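Local coordinates for protein Udp-n-acetylglucosamine pyrophosphorylase (PDB 4BQH) that probably catalyses the last step of UDP-N-acetylglucosamine synthesis, joining N-acetylglucosamine 1-phosphate to UTP with release of diphosphate, at residues R126-F136 with V437-P448; R173-G182 with L200-Q210. All coordinates share one frame; numbering follows the deposited sequence.

Contact 1. Residues R126-F136 with V437-P448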
# COMPACT_ATOMS: atom_id res chain seq x y z
N ARG A 126 12.35 13.03 3.23
CA ARG A 126 13.29 12.81 2.12
C ARG A 126 12.97 13.69 0.92
O ARG A 126 13.87 14.05 0.15
CB ARG A 126 13.32 11.35 1.69
CG ARG A 126 13.84 10.38 2.73
CD ARG A 126 13.88 8.98 2.16
NE ARG A 126 14.76 8.91 0.99
CZ ARG A 126 16.09 8.81 1.06
NH1 ARG A 126 16.70 8.74 2.25
NH2 ARG A 126 16.81 8.76 -0.04
N LEU A 127 11.69 14.03 0.76
CA LEU A 127 11.23 14.92 -0.30
C LEU A 127 11.40 16.39 0.08
O LEU A 127 11.01 17.27 -0.68
CB LEU A 127 9.76 14.66 -0.63
CG LEU A 127 9.34 13.22 -0.95
CD1 LEU A 127 7.83 13.12 -1.05
CD2 LEU A 127 10.01 12.74 -2.23
N GLY A 128 11.98 16.64 1.26
CA GLY A 128 12.10 17.99 1.81
C GLY A 128 10.82 18.54 2.41
O GLY A 128 10.63 19.75 2.49
N PHE A 129 9.93 17.64 2.84
CA PHE A 129 8.59 18.00 3.30
C PHE A 129 8.27 17.30 4.63
O PHE A 129 7.91 16.12 4.62
CB PHE A 129 7.58 17.59 2.21
CG PHE A 129 6.21 18.20 2.36
CD1 PHE A 129 6.06 19.54 2.64
CD2 PHE A 129 5.08 17.42 2.16
CE1 PHE A 129 4.79 20.09 2.77
CE2 PHE A 129 3.82 17.97 2.28
CZ PHE A 129 3.67 19.31 2.58
N ASP A 130 8.38 18.03 5.74
CA ASP A 130 8.21 17.48 7.09
C ASP A 130 6.76 17.34 7.55
O ASP A 130 6.38 17.75 8.66
CB ASP A 130 9.04 18.27 8.12
CG ASP A 130 10.53 17.91 8.06
OD1 ASP A 130 11.12 17.87 6.95
OD2 ASP A 130 11.12 17.67 9.14
N LYS A 131 5.95 16.75 6.68
CA LYS A 131 4.56 16.44 6.95
C LYS A 131 4.34 15.00 6.48
O LYS A 131 5.24 14.44 5.86
CB LYS A 131 3.66 17.43 6.21
CG LYS A 131 3.55 18.77 6.92
CD LYS A 131 3.08 19.88 5.99
CE LYS A 131 3.10 21.23 6.69
NZ LYS A 131 2.08 21.29 7.77
N PRO A 132 3.18 14.38 6.78
CA PRO A 132 2.98 13.02 6.27
C PRO A 132 3.03 13.00 4.76
O PRO A 132 2.63 13.96 4.11
CB PRO A 132 1.58 12.66 6.79
CG PRO A 132 1.44 13.49 8.01
CD PRO A 132 2.05 14.81 7.62
N LYS A 133 3.54 11.91 4.20
CA LYS A 133 3.71 11.85 2.75
C LYS A 133 2.42 12.04 1.96
O LYS A 133 2.46 12.59 0.86
CB LYS A 133 4.42 10.55 2.31
CG LYS A 133 4.73 10.55 0.81
CD LYS A 133 5.62 9.40 0.39
CE LYS A 133 7.06 9.61 0.84
NZ LYS A 133 7.88 8.45 0.42
N GLY A 134 1.28 11.60 2.51
CA GLY A 134 0.00 11.78 1.83
C GLY A 134 -0.38 13.24 1.59
O GLY A 134 -1.21 13.53 0.72
N PHE A 135 0.23 14.15 2.34
CA PHE A 135 -0.02 15.59 2.16
C PHE A 135 0.71 16.12 0.92
O PHE A 135 0.39 17.21 0.41
CB PHE A 135 0.50 16.41 3.37
CG PHE A 135 -0.27 16.23 4.67
CD1 PHE A 135 -0.83 15.02 5.04
CD2 PHE A 135 -0.34 17.29 5.57
CE1 PHE A 135 -1.48 14.87 6.25
CE2 PHE A 135 -1.01 17.15 6.78
CZ PHE A 135 -1.57 15.94 7.12
N PHE A 136 1.71 15.37 0.45
CA PHE A 136 2.61 15.86 -0.61
C PHE A 136 1.89 16.16 -1.92
O PHE A 136 1.06 15.37 -2.39
CB PHE A 136 3.75 14.86 -0.86
CG PHE A 136 4.78 15.34 -1.85
CD1 PHE A 136 5.79 16.22 -1.46
CD2 PHE A 136 4.76 14.89 -3.17
CE1 PHE A 136 6.74 16.67 -2.38
CE2 PHE A 136 5.70 15.33 -4.09
CZ PHE A 136 6.70 16.22 -3.69
N VAL A 437 6.99 7.75 -5.06
CA VAL A 437 7.56 9.06 -4.81
C VAL A 437 8.29 8.99 -3.48
O VAL A 437 7.67 9.03 -2.41
CB VAL A 437 6.47 10.15 -4.78
CG1 VAL A 437 7.12 11.50 -4.60
CG2 VAL A 437 5.63 10.10 -6.08
N LYS A 438 9.62 8.87 -3.55
CA LYS A 438 10.42 8.54 -2.39
C LYS A 438 11.61 9.46 -2.18
O LYS A 438 12.01 9.71 -1.05
CB LYS A 438 10.95 7.10 -2.49
CG LYS A 438 9.88 6.01 -2.53
CD LYS A 438 10.51 4.64 -2.77
CE LYS A 438 11.39 4.19 -1.61
NZ LYS A 438 10.76 3.09 -0.84
N ASN A 439 12.19 9.97 -3.27
CA ASN A 439 13.44 10.78 -3.17
C ASN A 439 13.24 12.16 -3.72
O ASN A 439 12.51 12.33 -4.68
CB ASN A 439 14.55 10.11 -3.97
CG ASN A 439 14.85 8.71 -3.48
OD1 ASN A 439 15.01 7.79 -4.28
ND2 ASN A 439 14.95 8.55 -2.18
N ALA A 440 13.90 13.15 -3.12
CA ALA A 440 13.71 14.53 -3.56
C ALA A 440 14.10 14.70 -5.02
O ALA A 440 15.01 14.03 -5.50
CB ALA A 440 14.50 15.49 -2.67
N ASP A 441 13.41 15.60 -5.73
CA ASP A 441 13.71 15.86 -7.14
C ASP A 441 15.21 16.14 -7.27
O ASP A 441 15.81 16.77 -6.41
CB ASP A 441 12.89 17.04 -7.70
CG ASP A 441 11.52 16.62 -8.26
OD1 ASP A 441 11.40 15.52 -8.84
OD2 ASP A 441 10.56 17.40 -8.13
N GLY A 442 15.82 15.62 -8.33
CA GLY A 442 17.26 15.75 -8.50
C GLY A 442 18.01 14.49 -8.12
O GLY A 442 19.18 14.36 -8.44
N ALA A 443 17.34 13.55 -7.45
CA ALA A 443 17.95 12.26 -7.12
C ALA A 443 17.92 11.33 -8.32
O ALA A 443 17.30 11.63 -9.34
CB ALA A 443 17.27 11.62 -5.91
N ALA A 444 18.58 10.18 -8.17
CA ALA A 444 18.77 9.22 -9.27
C ALA A 444 17.54 8.40 -9.68
O ALA A 444 17.49 7.85 -10.79
CB ALA A 444 19.93 8.29 -8.97
N SER A 445 16.54 8.30 -8.80
CA SER A 445 15.39 7.46 -9.07
C SER A 445 14.27 7.76 -8.08
O SER A 445 14.50 8.42 -7.07
CB SER A 445 15.78 5.99 -8.91
OG SER A 445 15.93 5.68 -7.53
N ASP A 446 13.07 7.27 -8.39
CA ASP A 446 11.92 7.40 -7.49
C ASP A 446 11.65 8.84 -7.02
O ASP A 446 11.27 9.08 -5.87
CB ASP A 446 12.06 6.48 -6.26
CG ASP A 446 12.10 5.00 -6.61
OD1 ASP A 446 11.78 4.61 -7.76
OD2 ASP A 446 12.48 4.20 -5.71
N THR A 447 11.82 9.80 -7.92
CA THR A 447 11.53 11.20 -7.60
C THR A 447 10.09 11.56 -8.04
O THR A 447 9.49 10.83 -8.85
CB THR A 447 12.48 12.15 -8.35
OG1 THR A 447 12.17 12.11 -9.74
CG2 THR A 447 13.95 11.75 -8.13
N PRO A 448 9.55 12.68 -7.52
CA PRO A 448 8.24 13.15 -7.99
C PRO A 448 8.23 13.34 -9.50
O PRO A 448 7.29 12.93 -10.15
CB PRO A 448 8.05 14.48 -7.24
CG PRO A 448 8.86 14.30 -5.99
CD PRO A 448 10.08 13.56 -6.46
O HOH W 1 16.13 12.26 -1.32
O HOH W 2 10.45 9.00 1.04

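Contact 2. Residues R173-G182 with L200-Q210. With SO4 (sulfate ion), chain D.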
# COMPACT_ATOMS: atom_id res chain seq x y z
N ARG A 173 -19.72 1.62 -2.08
CA ARG A 173 -18.83 2.22 -1.08
C ARG A 173 -17.61 1.34 -0.81
O ARG A 173 -17.73 0.21 -0.35
CB ARG A 173 -19.57 2.52 0.26
CG ARG A 173 -20.58 3.67 0.17
CD ARG A 173 -19.90 4.95 -0.31
NE ARG A 173 -20.81 6.09 -0.48
CZ ARG A 173 -21.14 6.64 -1.64
NH1 ARG A 173 -20.68 6.17 -2.79
NH2 ARG A 173 -21.97 7.68 -1.66
N VAL A 174 -16.45 1.89 -1.11
CA VAL A 174 -15.18 1.24 -0.74
C VAL A 174 -14.78 1.83 0.64
O VAL A 174 -14.66 3.05 0.78
CB VAL A 174 -14.09 1.58 -1.77
CG1 VAL A 174 -12.71 1.09 -1.29
CG2 VAL A 174 -14.44 1.00 -3.13
N GLN A 175 -14.58 0.98 1.66
CA GLN A 175 -14.12 1.49 2.97
C GLN A 175 -12.66 1.87 2.85
O GLN A 175 -11.87 1.06 2.35
CB GLN A 175 -14.29 0.44 4.06
CG GLN A 175 -15.75 -0.02 4.23
CD GLN A 175 -16.66 1.09 4.69
OE1 GLN A 175 -16.29 1.89 5.55
NE2 GLN A 175 -17.85 1.17 4.10
N LEU A 176 -12.31 3.09 3.27
CA LEU A 176 -10.95 3.57 3.21
C LEU A 176 -10.36 3.46 4.61
O LEU A 176 -10.90 4.00 5.58
CB LEU A 176 -10.91 5.04 2.73
CG LEU A 176 -9.50 5.64 2.66
CD1 LEU A 176 -8.59 4.84 1.72
CD2 LEU A 176 -9.54 7.09 2.21
N LEU A 177 -9.25 2.73 4.70
CA LEU A 177 -8.57 2.50 5.97
C LEU A 177 -7.24 3.23 5.87
O LEU A 177 -6.42 2.90 5.00
CB LEU A 177 -8.33 1.00 6.16
CG LEU A 177 -9.44 0.02 5.75
CD1 LEU A 177 -8.98 -1.40 6.06
CD2 LEU A 177 -10.72 0.38 6.50
N VAL A 178 -7.05 4.25 6.71
CA VAL A 178 -5.85 5.07 6.62
C VAL A 178 -4.93 4.68 7.79
O VAL A 178 -5.26 4.97 8.95
CB VAL A 178 -6.20 6.57 6.67
CG1 VAL A 178 -4.94 7.43 6.60
CG2 VAL A 178 -7.14 6.90 5.53
N MET A 179 -3.83 4.00 7.50
CA MET A 179 -2.97 3.50 8.57
C MET A 179 -1.90 4.51 8.92
O MET A 179 -0.88 4.64 8.25
CB MET A 179 -2.35 2.12 8.26
CG MET A 179 -1.78 1.53 9.56
SD MET A 179 -1.14 -0.14 9.32
CE MET A 179 0.44 0.23 8.58
N THR A 180 -2.15 5.24 9.99
CA THR A 180 -1.32 6.37 10.38
C THR A 180 -0.17 5.86 11.27
O THR A 180 -0.07 4.67 11.54
CB THR A 180 -2.18 7.36 11.16
OG1 THR A 180 -2.83 6.66 12.23
CG2 THR A 180 -3.25 7.98 10.24
N SER A 181 0.67 6.78 11.72
CA SER A 181 1.53 6.51 12.86
C SER A 181 0.91 7.11 14.12
O SER A 181 0.04 7.99 14.04
CB SER A 181 2.94 7.09 12.65
OG SER A 181 2.93 8.51 12.68
N GLY A 182 1.36 6.65 15.29
CA GLY A 182 0.93 7.24 16.54
C GLY A 182 1.16 8.75 16.52
O GLY A 182 0.29 9.53 16.91
N LEU A 200 -15.29 11.98 -0.09
CA LEU A 200 -15.78 10.73 0.51
C LEU A 200 -16.74 11.01 1.67
O LEU A 200 -16.72 12.09 2.25
CB LEU A 200 -14.63 9.87 1.04
CG LEU A 200 -13.60 9.43 -0.01
CD1 LEU A 200 -12.47 8.68 0.66
CD2 LEU A 200 -14.24 8.55 -1.07
N GLU A 201 -17.56 10.03 2.03
CA GLU A 201 -18.34 10.12 3.28
C GLU A 201 -17.45 9.91 4.49
O GLU A 201 -16.64 8.99 4.51
CB GLU A 201 -19.44 9.06 3.30
CG GLU A 201 -20.43 9.13 2.14
CD GLU A 201 -21.33 7.89 2.07
OE1 GLU A 201 -20.99 6.82 2.63
OE2 GLU A 201 -22.39 7.98 1.41
N ARG A 202 -17.61 10.74 5.52
CA ARG A 202 -16.85 10.57 6.75
C ARG A 202 -16.96 9.14 7.28
O ARG A 202 -15.97 8.58 7.77
CB ARG A 202 -17.29 11.59 7.80
CG ARG A 202 -16.72 11.38 9.20
CD ARG A 202 -17.15 12.47 10.18
NE ARG A 202 -18.52 12.92 9.93
CZ ARG A 202 -18.85 14.13 9.46
NH1 ARG A 202 -17.92 15.05 9.20
NH2 ARG A 202 -20.14 14.43 9.26
N GLU A 203 -18.14 8.54 7.17
CA GLU A 203 -18.41 7.21 7.73
C GLU A 203 -17.63 6.09 7.02
O GLU A 203 -17.47 5.01 7.58
CB GLU A 203 -19.91 6.90 7.69
CG GLU A 203 -20.77 7.76 8.61
CD GLU A 203 -21.01 9.19 8.12
OE1 GLU A 203 -20.69 9.55 6.94
OE2 GLU A 203 -21.54 9.99 8.94
N GLN A 204 -17.12 6.34 5.81
CA GLN A 204 -16.36 5.29 5.11
C GLN A 204 -14.84 5.40 5.30
O GLN A 204 -14.10 4.62 4.71
CB GLN A 204 -16.69 5.24 3.61
CG GLN A 204 -15.98 6.30 2.77
CD GLN A 204 -16.50 6.37 1.34
OE1 GLN A 204 -17.24 7.30 1.01
NE2 GLN A 204 -16.17 5.36 0.50
N VAL A 205 -14.39 6.39 6.07
CA VAL A 205 -12.97 6.60 6.32
C VAL A 205 -12.61 6.23 7.74
O VAL A 205 -13.20 6.76 8.70
CB VAL A 205 -12.56 8.05 6.01
CG1 VAL A 205 -11.05 8.20 6.23
CG2 VAL A 205 -12.95 8.37 4.57
N HIS A 206 -11.63 5.34 7.89
CA HIS A 206 -11.28 4.79 9.19
C HIS A 206 -9.82 5.02 9.42
O HIS A 206 -8.99 4.47 8.69
CB HIS A 206 -11.58 3.28 9.23
CG HIS A 206 -12.99 2.92 8.78
ND1 HIS A 206 -14.00 2.74 9.65
CD2 HIS A 206 -13.53 2.73 7.51
CE1 HIS A 206 -15.14 2.45 8.98
NE2 HIS A 206 -14.86 2.44 7.66
N PHE A 207 -9.49 5.84 10.40
CA PHE A 207 -8.09 6.10 10.73
C PHE A 207 -7.66 5.15 11.84
O PHE A 207 -8.36 4.98 12.84
CB PHE A 207 -7.91 7.53 11.22
CG PHE A 207 -8.30 8.55 10.21
CD1 PHE A 207 -7.42 8.95 9.20
CD2 PHE A 207 -9.58 9.12 10.26
CE1 PHE A 207 -7.82 9.90 8.26
CE2 PHE A 207 -9.98 10.06 9.33
CZ PHE A 207 -9.09 10.45 8.33
N PHE A 208 -6.51 4.51 11.67
CA PHE A 208 -6.02 3.58 12.67
C PHE A 208 -4.51 3.61 12.72
O PHE A 208 -3.86 3.46 11.70
CB PHE A 208 -6.59 2.15 12.46
CG PHE A 208 -6.08 1.42 11.24
CD1 PHE A 208 -6.35 1.89 9.93
CD2 PHE A 208 -5.36 0.23 11.39
CE1 PHE A 208 -5.87 1.19 8.82
CE2 PHE A 208 -4.90 -0.49 10.29
CZ PHE A 208 -5.16 -0.01 9.00
N ALA A 209 -3.97 3.81 13.92
CA ALA A 209 -2.51 3.96 14.05
C ALA A 209 -1.82 2.63 14.20
O ALA A 209 -2.29 1.73 14.93
CB ALA A 209 -2.19 4.83 15.26
N GLN A 210 -0.68 2.51 13.52
CA GLN A 210 0.19 1.36 13.67
C GLN A 210 1.06 1.58 14.88
O GLN A 210 1.13 2.70 15.43
CB GLN A 210 1.08 1.19 12.43
CG GLN A 210 2.00 2.37 12.13
CD GLN A 210 2.54 2.27 10.73
OE1 GLN A 210 3.46 1.47 10.47
NE2 GLN A 210 1.92 2.99 9.81
S SO4 D . -14.46 2.52 13.22
O1 SO4 D . -13.49 3.27 12.40
O2 SO4 D . -13.84 2.06 14.48
O3 SO4 D . -14.93 1.35 12.45
O4 SO4 D . -15.58 3.43 13.60
O HOH W 3 3.42 4.63 15.85

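Contact 1. Residues R126-F136 with V437-P448
The Phe-136 ring meets Pro-448 obliquely at its outer end, ring atom CZ lying 3.7 Å from Pro-448 CG, while CG1 of Val-437 comes in at a similar slant beside CE2. One ring face is covered from within its own segment: CD1 of Leu-127 sits 3.7 Å above the plane of Phe-136, over the centre. The second flat group, the guanidinium of Arg-126, has Lys-438 O near its plane, 3.5 Å from NE. The Asn-439 side chain runs alongside that of Arg-126 in the same direction, its amide turned 74° against the guanidinium. Between the two groups, Leu-127 pushes its other methyl, CD2, against the backbone of Lys-438 and Asn-439, coming within 3.5 Å of Asn-439 O, and it crosses Val-437 at about a right angle.

Lys-133 arrives from the far side of the loop. Its chain leaves with CG trans to the backbone N, then kinks at the third torsion (chi3 -73°), which carries NZ to Val-437 O. That hydrogen bond, 2.9 Å from NZ to O, lies in the carbonyl plane on a lone pair. NZ also donates to a water that in turn donates to Lys-438 O, and a second water links Arg-126 O to Ala-440 N.

Segment 126-136 continues the glycine-rich G-T-R-L-G...P-K signature of sugar-nucleotide pyrophosphorylases, and 437-448 is the irregular lead-in to helix 448-471, N-capped by Thr-447. Chemically, the signature loop reads mostly main-chain oxygens here: one lysine nitrogen ties two successive carbonyls, one directly and one through water, beside a small hydrocarbon patch of Leu-127, Phe-136, Val-437 and Pro-448.

Contact 2. Residues R173-G182 with L200-Q210
Strands 175-180 and 205-209 are the two parallel strands of a beta-alpha-beta unit whose crossover helix is 185-194, and they form one flank of the main sheet in this GT-A-type catalytic fold. Backbone hydrogen bonds alternate along the pair from Leu-176 N to Gln-210 N, setting Leu-176 beside Val-205 and Val-178 beside Phe-207 on the side facing that helix.

On the other side, Gln-175, bent at its second torsion (chi2 -64°), reaches the edge of the His-206 ring, and NE2 of His-206 gives OE1 of Gln-175 a nearly straight bond of 2.6 Å (168°). The other ring nitrogen, ND1 of His-206, donates to O1 of a sulfate, probably from the crystallisation liquor, at 2.8 Å; Arg-249 and His-267 also hydrogen-bond it. Further along, Met-179 lays CG over one face of Phe-208, 4.0 Å from the ring centroid, with its sulfur more oblique.

At the N-terminal end, NE and NH2 of Arg-173 both grip OE2 of Glu-201, each at 3.1 Å, in the guanidinium plane but from above one face of the carboxylate. Gln-204 staples the neighbouring backbone: NE2 donates to Val-174 O at 2.8 Å, and OE1 accepts from Glu-201 N. At the C-terminal end, N and NE2 of Gln-210 clasp Thr-180 O from opposite faces of its carbonyl plane; the Gln-210 side chain lies about 6 Å from the bound inhibitor.

Because both imidazole nitrogens of His-206 act as donors, one to an amide oxygen and one to an anion, the ring is probably a cation in this crystal, and these two in-plane bonds would hold its rotation.

From the N terminus, the chain leaves strand 114-119, runs through 126-136, then takes helix 147-166 to strand 175-180. Contact 2 closes the short loop, rejoining the chain after only helix 185-194. Contact 1 closes the long one, with some 300 residues between its segments, and contact 2 lies wholly within it, so the two nest and do not cross. Contact 2 is internal to the sheet; contact 1 ties the loop beyond its strand 114-119 to the approach to helix 448-471. Their centres are 23 Å apart and their nearest atoms about 7 Å, but helix 185-194 bridges them: Pro-132 and Phe-135 touch it, as does Phe-207.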